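Local coordinates for protein lipase, class 3 (Penicillium roqueforti FM164, PDB 6L7N) that probably hydrolyses ester bonds of lipids such as triacylglycerols, as a fungal class 3 lipase of the alpha/beta-hydrolase fold, at residues D3-F12 with V230-I238; F114-R122 with A151-L160. All coordinates share one frame; numbering follows the deposited sequence.

Contact 1 (D3-F12 with V230-I238); sequences DVSTSELNQF and VGASDIKVI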
loop_
_atom_site.group_PDB
_atom_site.type_symbol
_atom_site.label_atom_id
_atom_site.label_comp_id
_atom_site.label_asym_id
_atom_site.label_seq_id
_atom_site.Cartn_x
_atom_site.Cartn_y
_atom_site.Cartn_z
ATOM N N ASP A 3 -7.900 -19.831 -3.238
ATOM C CA ASP A 3 -8.654 -19.527 -2.028
ATOM C C ASP A 3 -7.741 -19.165 -0.868
ATOM O O ASP A 3 -6.535 -19.422 -0.902
ATOM C CB ASP A 3 -9.531 -20.714 -1.632
ATOM C CG ASP A 3 -10.525 -21.086 -2.707
ATOM O OD1 ASP A 3 -10.291 -20.754 -3.890
ATOM O OD2 ASP A 3 -11.543 -21.718 -2.364
ATOM N N VAL A 4 -8.333 -18.571 0.169
ATOM C CA VAL A 4 -7.642 -18.271 1.412
ATOM C C VAL A 4 -8.538 -18.702 2.564
ATOM O O VAL A 4 -9.689 -19.091 2.373
ATOM C CB VAL A 4 -7.272 -16.778 1.541
ATOM C CG1 VAL A 4 -6.305 -16.377 0.424
ATOM C CG2 VAL A 4 -8.519 -15.912 1.530
ATOM N N SER A 5 -7.997 -18.616 3.772
ATOM C CA SER A 5 -8.778 -18.961 4.947
ATOM C C SER A 5 -9.615 -17.768 5.404
ATOM O O SER A 5 -9.342 -16.608 5.073
ATOM C CB SER A 5 -7.866 -19.431 6.074
ATOM O OG SER A 5 -7.118 -18.351 6.595
ATOM N N THR A 6 -10.662 -18.068 6.171
ATOM C CA THR A 6 -11.495 -17.000 6.709
ATOM C C THR A 6 -10.673 -16.012 7.527
ATOM O O THR A 6 -10.890 -14.800 7.444
ATOM C CB THR A 6 -12.633 -17.598 7.539
ATOM O OG1 THR A 6 -13.616 -18.149 6.649
ATOM C CG2 THR A 6 -13.287 -16.537 8.409
ATOM N N SER A 7 -9.699 -16.506 8.295
ATOM C CA SER A 7 -8.865 -15.621 9.112
ATOM C C SER A 7 -8.036 -14.679 8.246
ATOM O O SER A 7 -7.949 -13.468 8.515
ATOM C CB SER A 7 -7.947 -16.452 10.001
ATOM O OG SER A 7 -6.923 -15.648 10.555
ATOM N N GLU A 8 -7.384 -15.229 7.221
ATOM C CA GLU A 8 -6.634 -14.402 6.280
ATOM C C GLU A 8 -7.540 -13.371 5.621
ATOM O O GLU A 8 -7.173 -12.195 5.494
ATOM C CB GLU A 8 -5.965 -15.288 5.229
ATOM C CG GLU A 8 -4.770 -16.054 5.765
ATOM C CD GLU A 8 -4.355 -17.195 4.866
ATOM O OE1 GLU A 8 -5.185 -18.096 4.619
ATOM O OE2 GLU A 8 -3.195 -17.190 4.412
ATOM N N LEU A 9 -8.729 -13.798 5.191
ATOM C CA LEU A 9 -9.672 -12.873 4.569
ATOM C C LEU A 9 -10.067 -11.756 5.528
ATOM O O LEU A 9 -10.162 -10.590 5.128
ATOM C CB LEU A 9 -10.908 -13.635 4.091
ATOM C CG LEU A 9 -12.008 -12.773 3.476
ATOM C CD1 LEU A 9 -11.536 -12.157 2.163
ATOM C CD2 LEU A 9 -13.287 -13.573 3.280
ATOM N N ASN A 10 -10.313 -12.090 6.794
ATOM C CA ASN A 10 -10.655 -11.067 7.777
ATOM C C ASN A 10 -9.533 -10.042 7.903
ATOM O O ASN A 10 -9.777 -8.825 7.902
ATOM C CB ASN A 10 -10.945 -11.720 9.130
ATOM C CG ASN A 10 -12.192 -12.589 9.112
ATOM O OD1 ASN A 10 -13.016 -12.506 8.200
ATOM N ND2 ASN A 10 -12.333 -13.437 10.129
ATOM N N GLN A 11 -8.285 -10.518 7.991
ATOM C CA GLN A 11 -7.155 -9.590 8.045
ATOM C C GLN A 11 -7.092 -8.706 6.800
ATOM O O GLN A 11 -6.860 -7.488 6.896
ATOM C CB GLN A 11 -5.851 -10.364 8.228
ATOM C CG GLN A 11 -5.741 -10.980 9.598
ATOM C CD GLN A 11 -4.599 -11.952 9.725
ATOM O OE1 GLN A 11 -3.459 -11.558 9.981
ATOM N NE2 GLN A 11 -4.895 -13.239 9.539
ATOM N N PHE A 12 -7.300 -9.305 5.621
ATOM C CA PHE A 12 -7.161 -8.549 4.379
ATOM C C PHE A 12 -8.258 -7.492 4.260
ATOM O O PHE A 12 -7.986 -6.353 3.852
ATOM C CB PHE A 12 -7.185 -9.495 3.174
ATOM C CG PHE A 12 -6.106 -10.562 3.194
ATOM C CD1 PHE A 12 -4.947 -10.405 3.954
ATOM C CD2 PHE A 12 -6.257 -11.718 2.448
ATOM C CE1 PHE A 12 -3.960 -11.389 3.970
ATOM C CE2 PHE A 12 -5.262 -12.713 2.453
ATOM C CZ PHE A 12 -4.122 -12.543 3.213
ATOM N N VAL A 230 -16.080 -9.948 -1.132
ATOM C CA VAL A 230 -15.007 -10.884 -1.434
ATOM C C VAL A 230 -15.172 -12.097 -0.530
ATOM O O VAL A 230 -15.152 -11.971 0.699
ATOM C CB VAL A 230 -13.632 -10.231 -1.241
ATOM C CG1 VAL A 230 -12.540 -11.210 -1.618
ATOM C CG2 VAL A 230 -13.537 -8.946 -2.069
ATOM N N GLY A 231 -15.351 -13.275 -1.141
ATOM C CA GLY A 231 -15.393 -14.512 -0.387
ATOM C C GLY A 231 -14.016 -15.149 -0.242
ATOM O O GLY A 231 -13.048 -14.755 -0.888
ATOM N N ALA A 232 -13.941 -16.155 0.637
ATOM C CA ALA A 232 -12.705 -16.922 0.771
ATOM C C ALA A 232 -12.295 -17.549 -0.554
ATOM O O ALA A 232 -11.103 -17.756 -0.805
ATOM C CB ALA A 232 -12.869 -18.003 1.845
ATOM N N SER A 233 -13.258 -17.834 -1.424
ATOM C CA SER A 233 -12.971 -18.412 -2.729
ATOM C C SER A 233 -12.730 -17.366 -3.811
ATOM O O SER A 233 -12.561 -17.734 -4.972
ATOM C CB SER A 233 -14.114 -19.326 -3.158
ATOM O OG SER A 233 -15.324 -18.591 -3.188
ATOM N N ASP A 234 -12.697 -16.080 -3.466
ATOM C CA ASP A 234 -12.532 -15.030 -4.466
ATOM C C ASP A 234 -11.107 -14.477 -4.533
ATOM O O ASP A 234 -10.877 -13.452 -5.188
ATOM C CB ASP A 234 -13.519 -13.896 -4.199
ATOM C CG ASP A 234 -14.955 -14.315 -4.446
ATOM O OD1 ASP A 234 -15.210 -14.971 -5.482
ATOM O OD2 ASP A 234 -15.813 -14.006 -3.594
ATOM N N ILE A 235 -10.149 -15.118 -3.871
ATOM C CA ILE A 235 -8.759 -14.671 -3.883
ATOM C C ILE A 235 -7.886 -15.847 -4.300
ATOM O O ILE A 235 -7.929 -16.913 -3.674
ATOM C CB ILE A 235 -8.316 -14.123 -2.516
ATOM C CG1 ILE A 235 -9.241 -12.989 -2.061
ATOM C CG2 ILE A 235 -6.884 -13.606 -2.599
ATOM C CD1 ILE A 235 -8.839 -12.376 -0.746
ATOM N N LYS A 236 -7.111 -15.657 -5.363
ATOM C CA LYS A 236 -6.117 -16.614 -5.822
ATOM C C LYS A 236 -4.730 -16.108 -5.455
ATOM O O LYS A 236 -4.449 -14.913 -5.553
ATOM C CB LYS A 236 -6.216 -16.808 -7.340
ATOM C CG LYS A 236 -7.634 -16.968 -7.857
ATOM C CD LYS A 236 -7.736 -18.106 -8.858
ATOM C CE LYS A 236 -9.020 -17.990 -9.672
ATOM N NZ LYS A 236 -10.173 -17.538 -8.827
ATOM N N VAL A 237 -3.858 -17.007 -5.012
ATOM C CA VAL A 237 -2.503 -16.617 -4.640
ATOM C C VAL A 237 -1.569 -17.027 -5.773
ATOM O O VAL A 237 -1.537 -18.196 -6.179
ATOM C CB VAL A 237 -2.095 -17.229 -3.289
ATOM C CG1 VAL A 237 -0.809 -16.595 -2.778
ATOM C CG2 VAL A 237 -3.205 -17.005 -2.285
ATOM N N ILE A 238 -0.855 -16.053 -6.330
ATOM C CA ILE A 238 0.050 -16.273 -7.459
ATOM C C ILE A 238 1.474 -16.100 -6.950
ATOM O O ILE A 238 1.807 -15.066 -6.358
ATOM C CB ILE A 238 -0.261 -15.321 -8.621
ATOM C CG1 ILE A 238 -1.630 -15.657 -9.211
ATOM C CG2 ILE A 238 0.781 -15.428 -9.706
ATOM C CD1 ILE A 238 -2.662 -14.648 -8.908
#
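Asp-3 and Val-4, in extended backbone just ahead of helix 6-22, lie against 232-235 and give two backbone hydrogen bonds, Asp-3 N to Ile-235 O (3.0 Å) and Val-4 N to Ala-232 O (3.0 Å). This ties the start of the modelled chain to strand 235-238, an outermost strand of the main sheet of this alpha/beta-hydrolase fold, and to the turn leading into it. A capping box then starts the helix: Glu-8 N donates to Ser-5 OG, while Ser-5 N and OG reach Glu-8 OE1 from opposite faces of the carboxylate. Across the contact, Val-4 CG1 lies against CG2 of both Ile-235 and Val-237. Leu-9 reaches across from the first helical turns; with CG anti to the backbone N (chi1 177°), it sets CD2 over the 230-232 backbone, 3.6 Å from Val-230 O, and CD1 against Val-230 CG1 and Ile-235 CD1. Shortening Leu-9 to an alanine removes both methyls and is likely to open a gap toward Val-230 and Ile-235, leaving the isoleucine's end freer to turn. Phe-12, whose ring also meets Tyr-220 and Phe-196 edge-to-face, takes that same methyl near its own ring plane, Ile-235 CD1 standing 4.2 Å from Phe-12 CD2.

Contact 2 (F114-R122 with A151-L160); sequences FWGSWVLVR and AVATLAVADL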
loop_
_atom_site.group_PDB
_atom_site.type_symbol
_atom_site.label_atom_id
_atom_site.label_comp_id
_atom_site.label_asym_id
_atom_site.label_seq_id
_atom_site.Cartn_x
_atom_site.Cartn_y
_atom_site.Cartn_z
ATOM N N PHE A 114 8.282 7.067 -7.009
ATOM C CA PHE A 114 7.853 6.504 -5.734
ATOM C C PHE A 114 8.950 6.639 -4.682
ATOM O O PHE A 114 8.688 7.038 -3.538
ATOM C CB PHE A 114 7.466 5.035 -5.915
ATOM C CG PHE A 114 6.394 4.803 -6.947
ATOM C CD1 PHE A 114 5.338 5.701 -7.093
ATOM C CD2 PHE A 114 6.417 3.671 -7.740
ATOM C CE1 PHE A 114 4.342 5.475 -8.032
ATOM C CE2 PHE A 114 5.415 3.439 -8.690
ATOM C CZ PHE A 114 4.384 4.351 -8.837
ATOM N N TRP A 115 10.188 6.278 -5.047
ATOM C CA TRP A 115 11.293 6.415 -4.106
ATOM C C TRP A 115 11.441 7.858 -3.660
ATOM O O TRP A 115 11.677 8.125 -2.480
ATOM C CB TRP A 115 12.601 5.927 -4.735
ATOM C CG TRP A 115 13.730 6.019 -3.782
ATOM C CD1 TRP A 115 14.794 6.883 -3.829
ATOM C CD2 TRP A 115 13.893 5.243 -2.602
ATOM N NE1 TRP A 115 15.626 6.664 -2.755
ATOM C CE2 TRP A 115 15.080 5.673 -1.977
ATOM C CE3 TRP A 115 13.151 4.218 -2.007
ATOM C CZ2 TRP A 115 15.534 5.114 -0.789
ATOM C CZ3 TRP A 115 13.614 3.661 -0.832
ATOM C CH2 TRP A 115 14.793 4.117 -0.236
ATOM N N GLY A 116 11.327 8.798 -4.599
ATOM C CA GLY A 116 11.413 10.205 -4.241
ATOM C C GLY A 116 10.346 10.617 -3.248
ATOM O O GLY A 116 10.610 11.392 -2.319
ATOM N N SER A 117 9.121 10.101 -3.426
ATOM C CA SER A 117 8.059 10.441 -2.482
ATOM C C SER A 117 8.377 9.907 -1.086
ATOM O O SER A 117 8.085 10.565 -0.081
ATOM C CB SER A 117 6.715 9.908 -2.980
ATOM O OG SER A 117 6.403 10.447 -4.257
ATOM N N TRP A 118 8.980 8.716 -1.004
ATOM C CA TRP A 118 9.375 8.202 0.310
ATOM C C TRP A 118 10.540 9.000 0.906
ATOM O O TRP A 118 10.516 9.335 2.099
ATOM C CB TRP A 118 9.719 6.708 0.235
ATOM C CG TRP A 118 10.445 6.160 1.448
ATOM C CD1 TRP A 118 11.648 5.505 1.456
ATOM C CD2 TRP A 118 10.013 6.210 2.826
ATOM N NE1 TRP A 118 11.991 5.152 2.750
ATOM C CE2 TRP A 118 11.005 5.570 3.604
ATOM C CE3 TRP A 118 8.884 6.727 3.473
ATOM C CZ2 TRP A 118 10.905 5.447 4.995
ATOM C CZ3 TRP A 118 8.793 6.603 4.843
ATOM C CH2 TRP A 118 9.790 5.965 5.588
ATOM N N VAL A 119 11.571 9.302 0.109
ATOM C CA VAL A 119 12.728 9.989 0.685
ATOM C C VAL A 119 12.321 11.365 1.189
ATOM O O VAL A 119 12.899 11.865 2.162
ATOM C CB VAL A 119 13.905 10.098 -0.306
ATOM C CG1 VAL A 119 14.582 8.759 -0.500
ATOM C CG2 VAL A 119 13.459 10.670 -1.602
ATOM N N LEU A 120 11.301 11.979 0.569
ATOM C CA LEU A 120 10.857 13.307 0.997
ATOM C C LEU A 120 10.335 13.318 2.434
ATOM O O LEU A 120 10.507 14.317 3.149
ATOM C CB LEU A 120 9.777 13.818 0.043
ATOM C CG LEU A 120 9.476 15.313 0.115
ATOM C CD1 LEU A 120 10.632 16.097 -0.484
ATOM C CD2 LEU A 120 8.166 15.636 -0.586
ATOM N N VAL A 121 9.688 12.237 2.873
ATOM C CA VAL A 121 9.073 12.173 4.205
ATOM C C VAL A 121 9.857 11.293 5.177
ATOM O O VAL A 121 9.553 11.295 6.393
ATOM C CB VAL A 121 7.609 11.689 4.124
ATOM C CG1 VAL A 121 6.733 12.749 3.512
ATOM C CG2 VAL A 121 7.506 10.384 3.332
ATOM N N ARG A 122 10.882 10.590 4.686
ATOM C CA ARG A 122 11.527 9.512 5.424
ATOM C C ARG A 122 12.097 9.964 6.769
ATOM O O ARG A 122 11.890 9.295 7.787
ATOM C CB ARG A 122 12.620 8.916 4.532
ATOM C CG ARG A 122 13.648 8.071 5.233
ATOM C CD ARG A 122 14.419 7.248 4.226
ATOM N NE ARG A 122 15.335 8.054 3.431
ATOM C CZ ARG A 122 16.322 7.541 2.707
ATOM N NH1 ARG A 122 16.506 6.231 2.685
ATOM N NH2 ARG A 122 17.125 8.332 2.010
ATOM N N ALA A 151 2.461 1.883 -3.596
ATOM C CA ALA A 151 3.829 1.832 -4.090
ATOM C C ALA A 151 4.770 2.484 -3.089
ATOM O O ALA A 151 5.776 1.887 -2.689
ATOM C CB ALA A 151 3.929 2.489 -5.472
ATOM N N VAL A 152 4.386 3.654 -2.565
ATOM C CA VAL A 152 5.244 4.302 -1.578
ATOM C C VAL A 152 5.350 3.424 -0.340
ATOM O O VAL A 152 6.440 3.232 0.225
ATOM C CB VAL A 152 4.704 5.704 -1.240
ATOM C CG1 VAL A 152 5.481 6.317 -0.090
ATOM C CG2 VAL A 152 4.742 6.628 -2.483
ATOM N N ALA A 153 4.225 2.813 0.052
ATOM C CA ALA A 153 4.234 1.961 1.230
ATOM C C ALA A 153 5.241 0.840 1.056
ATOM O O ALA A 153 6.056 0.576 1.952
ATOM C CB ALA A 153 2.829 1.400 1.474
ATOM N N THR A 154 5.257 0.232 -0.130
ATOM C CA THR A 154 6.176 -0.873 -0.367
ATOM C C THR A 154 7.617 -0.428 -0.143
ATOM O O THR A 154 8.354 -1.032 0.652
ATOM C CB THR A 154 5.961 -1.408 -1.782
ATOM O OG1 THR A 154 4.606 -1.875 -1.912
ATOM C CG2 THR A 154 6.924 -2.539 -2.073
ATOM N N LEU A 155 8.005 0.699 -0.745
ATOM C CA LEU A 155 9.404 1.093 -0.615
ATOM C C LEU A 155 9.685 1.514 0.809
ATOM O O LEU A 155 10.740 1.176 1.366
ATOM C CB LEU A 155 9.762 2.210 -1.599
ATOM C CG LEU A 155 9.689 1.747 -3.059
ATOM C CD1 LEU A 155 9.664 2.924 -4.007
ATOM C CD2 LEU A 155 10.895 0.849 -3.366
ATOM N N ALA A 156 8.703 2.147 1.455
ATOM C CA ALA A 156 8.918 2.543 2.835
ATOM C C ALA A 156 9.152 1.313 3.694
ATOM O O ALA A 156 10.138 1.247 4.448
ATOM C CB ALA A 156 7.733 3.364 3.347
ATOM N N VAL A 157 8.306 0.286 3.524
ATOM C CA VAL A 157 8.484 -0.921 4.323
ATOM C C VAL A 157 9.875 -1.468 4.106
ATOM O O VAL A 157 10.609 -1.754 5.060
ATOM C CB VAL A 157 7.448 -1.997 3.970
ATOM C CG1 VAL A 157 7.562 -3.135 4.957
ATOM C CG2 VAL A 157 6.122 -1.476 4.019
ATOM N N ALA A 158 10.267 -1.600 2.836
ATOM C CA ALA A 158 11.520 -2.295 2.573
ATOM C C ALA A 158 12.661 -1.539 3.228
ATOM O O ALA A 158 13.526 -2.131 3.891
ATOM C CB ALA A 158 11.738 -2.435 1.062
ATOM N N ASP A 159 12.593 -0.209 3.150
ATOM C CA ASP A 159 13.649 0.625 3.697
ATOM C C ASP A 159 13.651 0.528 5.210
ATOM O O ASP A 159 14.701 0.313 5.833
ATOM C CB ASP A 159 13.431 2.062 3.239
ATOM C CG ASP A 159 14.591 2.972 3.569
ATOM O OD1 ASP A 159 15.710 2.492 3.862
ATOM O OD2 ASP A 159 14.365 4.189 3.520
ATOM N N LEU A 160 12.457 0.624 5.813
ATOM C CA LEU A 160 12.374 0.556 7.267
ATOM C C LEU A 160 12.826 -0.795 7.780
ATOM O O LEU A 160 13.290 -0.899 8.924
ATOM C CB LEU A 160 10.953 0.844 7.735
ATOM C CG LEU A 160 10.532 2.297 7.520
ATOM C CD1 LEU A 160 9.037 2.467 7.768
ATOM C CD2 LEU A 160 11.364 3.240 8.406
#
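Trp-118 of helix 112-135 packs as a knob among Val-152, Ala-156, Asp-159 and Leu-160 of helix 148-161, at the tight part of a crossing where the axes of 114-122 and 151-160 come within 8.7 Å, crossing at -60°. Its CG is anti to the backbone N (chi1 166°), which carries the indole across to the other helix. Ala-156 CB sits over one face in a CH-pi contact, 3.6 Å from the centroid of the Trp-118 six-membered ring; on the opposite face lies Arg-122 CB. Leu-160 CG meets the ring obliquely at CZ2. Nearer the start of both segments, Ala-151 CB stands almost centrally over the Phe-114 ring, and Leu-155 CD1 lies against Phe-114 CB, 3.6 Å away.

In the alpha/beta-hydrolase fold the helix after the nucleophile elbow packs on the central sheet, and 148-161 does so here, beginning within a GxSxG sequence, consistent with such an elbow, and resting on Phe-82 and Leu-170; helix 112-135 crosses it at this contact.

The polar end is gathered at one oxygen. Asp-159 OD2 accepts a nearly straight bond from Trp-118 NE1 (2.7 Å, 168°) on its anti lone pair, with the carboxylate at right angles to the indole. Arg-122 NH1 forms a salt bridge to the same OD2 at 3.1 Å from the syn side, tilted out of the carboxylate plane, and Lys-163 pairs with OD1. These two cations would probably favour a charged aspartate. Toward the more exposed side the packing is looser: Ser-117 offers Val-152 CG2 just its CB, at 3.9 Å, while its OG bonds back to Gly-113 O, and the partly exposed Arg-122 approaches the acid with its chain bent at chi3.

Contact 1 is a surface contact and contact 2 a buried one; they lie on opposite sides of the chain's centre, their own centres 27 Å apart. They share no element: contact 1 joins the N-terminal helix to an outermost strand of the main sheet, whereas contact 2 crosses two helices, one of which rests on inner strands of that sheet. The chemistry follows. At the sheet's margin, backbone hydrogen bonds hold the chain end and aliphatic branches fill in beside them. In the interior, aromatic rings meet alanine methyls, and the polar links are made by side chains, with a buried carboxylate shared between an indole and a guanidinium.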